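Local atomic coordinates of MAGE domain-containing protein (Xenopus laevis, PDB entry 7DG2), a protein that is the MAGE-domain (Nse3-type) subunit that binds Nse1 and Nse4 in a trimer of the Smc5/6 complex, probably taking part in DNA binding. Residues I75-N80 and G174-K179. Numbering follows the deposited sequence.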
loop_
_atom_site.group_PDB
_atom_site.type_symbol
_atom_site.label_atom_id
_atom_site.label_comp_id
_atom_site.label_asym_id
_atom_site.label_seq_id
_atom_site.Cartn_x
_atom_site.Cartn_y
_atom_site.Cartn_z
ATOM N N ILE B 75 6.496 20.354 -9.611
ATOM C CA ILE B 75 5.791 19.295 -8.899
ATOM C C ILE B 75 6.521 17.976 -9.137
ATOM O O ILE B 75 6.998 17.690 -10.247
ATOM C CB ILE B 75 4.298 19.208 -9.287
ATOM C CG1 ILE B 75 4.115 18.842 -10.754
ATOM C CG2 ILE B 75 3.601 20.543 -8.983
ATOM C CD1 ILE B 75 2.680 18.453 -11.112
ATOM N N TYR B 76 6.633 17.188 -8.075
ATOM C CA TYR B 76 7.436 15.971 -8.062
ATOM C C TYR B 76 6.564 14.732 -7.960
ATOM O O TYR B 76 5.449 14.778 -7.442
ATOM C CB TYR B 76 8.388 15.944 -6.872
ATOM C CG TYR B 76 9.368 17.094 -6.792
ATOM C CD1 TYR B 76 10.157 17.448 -7.878
ATOM C CD2 TYR B 76 9.510 17.810 -5.616
ATOM C CE1 TYR B 76 11.065 18.507 -7.785
ATOM C CE2 TYR B 76 10.420 18.850 -5.508
ATOM C CZ TYR B 76 11.190 19.194 -6.588
ATOM O OH TYR B 76 12.075 20.246 -6.471
ATOM N N ILE B 77 7.109 13.609 -8.433
ATOM C CA ILE B 77 6.569 12.283 -8.158
ATOM C C ILE B 77 7.732 11.394 -7.733
ATOM O O ILE B 77 8.900 11.772 -7.825
ATOM C CB ILE B 77 5.833 11.666 -9.366
ATOM C CG1 ILE B 77 6.812 11.390 -10.510
ATOM C CG2 ILE B 77 4.679 12.552 -9.832
ATOM C CD1 ILE B 77 6.184 10.563 -11.636
ATOM N N LEU B 78 7.398 10.182 -7.280
ATOM C CA LEU B 78 8.393 9.169 -6.952
ATOM C C LEU B 78 8.253 8.026 -7.950
ATOM O O LEU B 78 7.158 7.490 -8.117
ATOM C CB LEU B 78 8.192 8.647 -5.518
ATOM C CG LEU B 78 8.364 9.652 -4.381
ATOM C CD1 LEU B 78 7.994 8.985 -3.056
ATOM C CD2 LEU B 78 9.794 10.185 -4.338
ATOM N N THR B 79 9.351 7.660 -8.617
ATOM C CA THR B 79 9.355 6.521 -9.534
ATOM C C THR B 79 10.343 5.472 -9.036
ATOM O O THR B 79 11.165 5.721 -8.149
ATOM C CB THR B 79 9.721 6.934 -10.971
ATOM O OG1 THR B 79 11.063 7.424 -10.994
ATOM C CG2 THR B 79 8.768 8.017 -11.482
ATOM N N ASN B 80 10.258 4.276 -9.619
ATOM C CA ASN B 80 11.015 3.140 -9.112
ATOM C C ASN B 80 12.339 3.014 -9.860
ATOM O O ASN B 80 12.369 3.053 -11.095
ATOM C CB ASN B 80 10.198 1.857 -9.257
ATOM C CG ASN B 80 10.557 0.829 -8.217
ATOM O OD1 ASN B 80 11.726 0.698 -7.834
ATOM N ND2 ASN B 80 9.549 0.108 -7.724
ATOM N N GLY B 174 -0.879 11.770 -19.543
ATOM C CA GLY B 174 -0.426 12.756 -18.586
ATOM C C GLY B 174 1.067 12.649 -18.269
ATOM O O GLY B 174 1.741 11.693 -18.650
ATOM N N GLN B 175 1.556 13.655 -17.535
ATOM C CA GLN B 175 2.974 13.738 -17.204
ATOM C C GLN B 175 3.447 12.523 -16.412
ATOM O O GLN B 175 4.590 12.077 -16.575
ATOM C CB GLN B 175 3.236 15.025 -16.416
ATOM C CG GLN B 175 3.031 16.331 -17.216
ATOM C CD GLN B 175 2.729 17.536 -16.317
ATOM O OE1 GLN B 175 2.100 17.399 -15.259
ATOM N NE2 GLN B 175 3.174 18.722 -16.739
ATOM N N ARG B 176 2.594 11.972 -15.546
ATOM C CA ARG B 176 3.030 10.798 -14.787
ATOM C C ARG B 176 3.233 9.587 -15.694
ATOM O O ARG B 176 4.163 8.802 -15.478
ATOM C CB ARG B 176 2.037 10.482 -13.667
ATOM C CG ARG B 176 2.468 9.261 -12.848
ATOM C CD ARG B 176 1.467 8.914 -11.757
ATOM N NE ARG B 176 1.450 9.848 -10.639
ATOM C CZ ARG B 176 2.296 9.830 -9.610
ATOM N NH1 ARG B 176 3.264 8.928 -9.548
ATOM N NH2 ARG B 176 2.163 10.726 -8.637
ATOM N N ALA B 177 2.387 9.418 -16.724
ATOM C CA ALA B 177 2.568 8.304 -17.652
ATOM C C ALA B 177 3.909 8.399 -18.366
ATOM O O ALA B 177 4.598 7.387 -18.548
ATOM C CB ALA B 177 1.429 8.264 -18.674
ATOM N N PHE B 178 4.299 9.601 -18.788
ATOM C CA PHE B 178 5.569 9.711 -19.495
ATOM C C PHE B 178 6.761 9.419 -18.601
ATOM O O PHE B 178 7.821 9.052 -19.120
ATOM C CB PHE B 178 5.723 11.100 -20.118
ATOM C CG PHE B 178 4.944 11.268 -21.387
ATOM C CD1 PHE B 178 5.340 10.607 -22.541
ATOM C CD2 PHE B 178 3.816 12.067 -21.423
ATOM C CE1 PHE B 178 4.622 10.747 -23.719
ATOM C CE2 PHE B 178 3.100 12.213 -22.590
ATOM C CZ PHE B 178 3.501 11.550 -23.741
ATOM N N LYS B 179 6.615 9.561 -17.276
ATOM C CA LYS B 179 7.709 9.260 -16.357
ATOM C C LYS B 179 7.685 7.826 -15.847
ATOM O O LYS B 179 8.748 7.255 -15.582
ATOM C CB LYS B 179 7.680 10.217 -15.158
ATOM C CG LYS B 179 7.898 11.665 -15.522
ATOM C CD LYS B 179 9.246 11.889 -16.151
ATOM C CE LYS B 179 9.437 13.354 -16.524
ATOM N NZ LYS B 179 10.795 13.592 -17.097
HETATM O O HOH W 1 4.824 8.835 -7.225
#
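I77 and R176 meet where the two winged-helix halves of the MAGE homology domain pack together: strand 75-80, central in the first half's small antiparallel sheet, faces the start of the short helix 175-180 that follows the last strand of the second. The axes of the short segments run 10.0 Å apart at 31°, and no direct hydrogen bond crosses between them. I77 lies across the R176 guanidinium, its CG2 above one face and offset toward the rim, 3.3 Å from R176 NH2. I77 CG1 sits between the backbone N and the carbonyl carbon (chi1 66°), and the extended chi2 carries CD1 on toward the helix, 3.8 Å from K179 CB. R176 leaves the helix with CG anti to its backbone N and bends at chi3 (-72°). Its planar end is fixed on several sides: NE is hydrogen-bonded to Q153 O, NH1 forms a salt bridge with E180, and NH2 makes a weak hydrogen bond to K27 O. Farther along the strand, T79 CG2 rests 4.2 Å from K179 O, while T79 OG1 is hydrogen-bonded to E67 on strand 64-70. One water in the guanidinium plane completes the link, accepting from R176 NH1 at 2.8 Å and from the backbone L78 N at 2.9 Å.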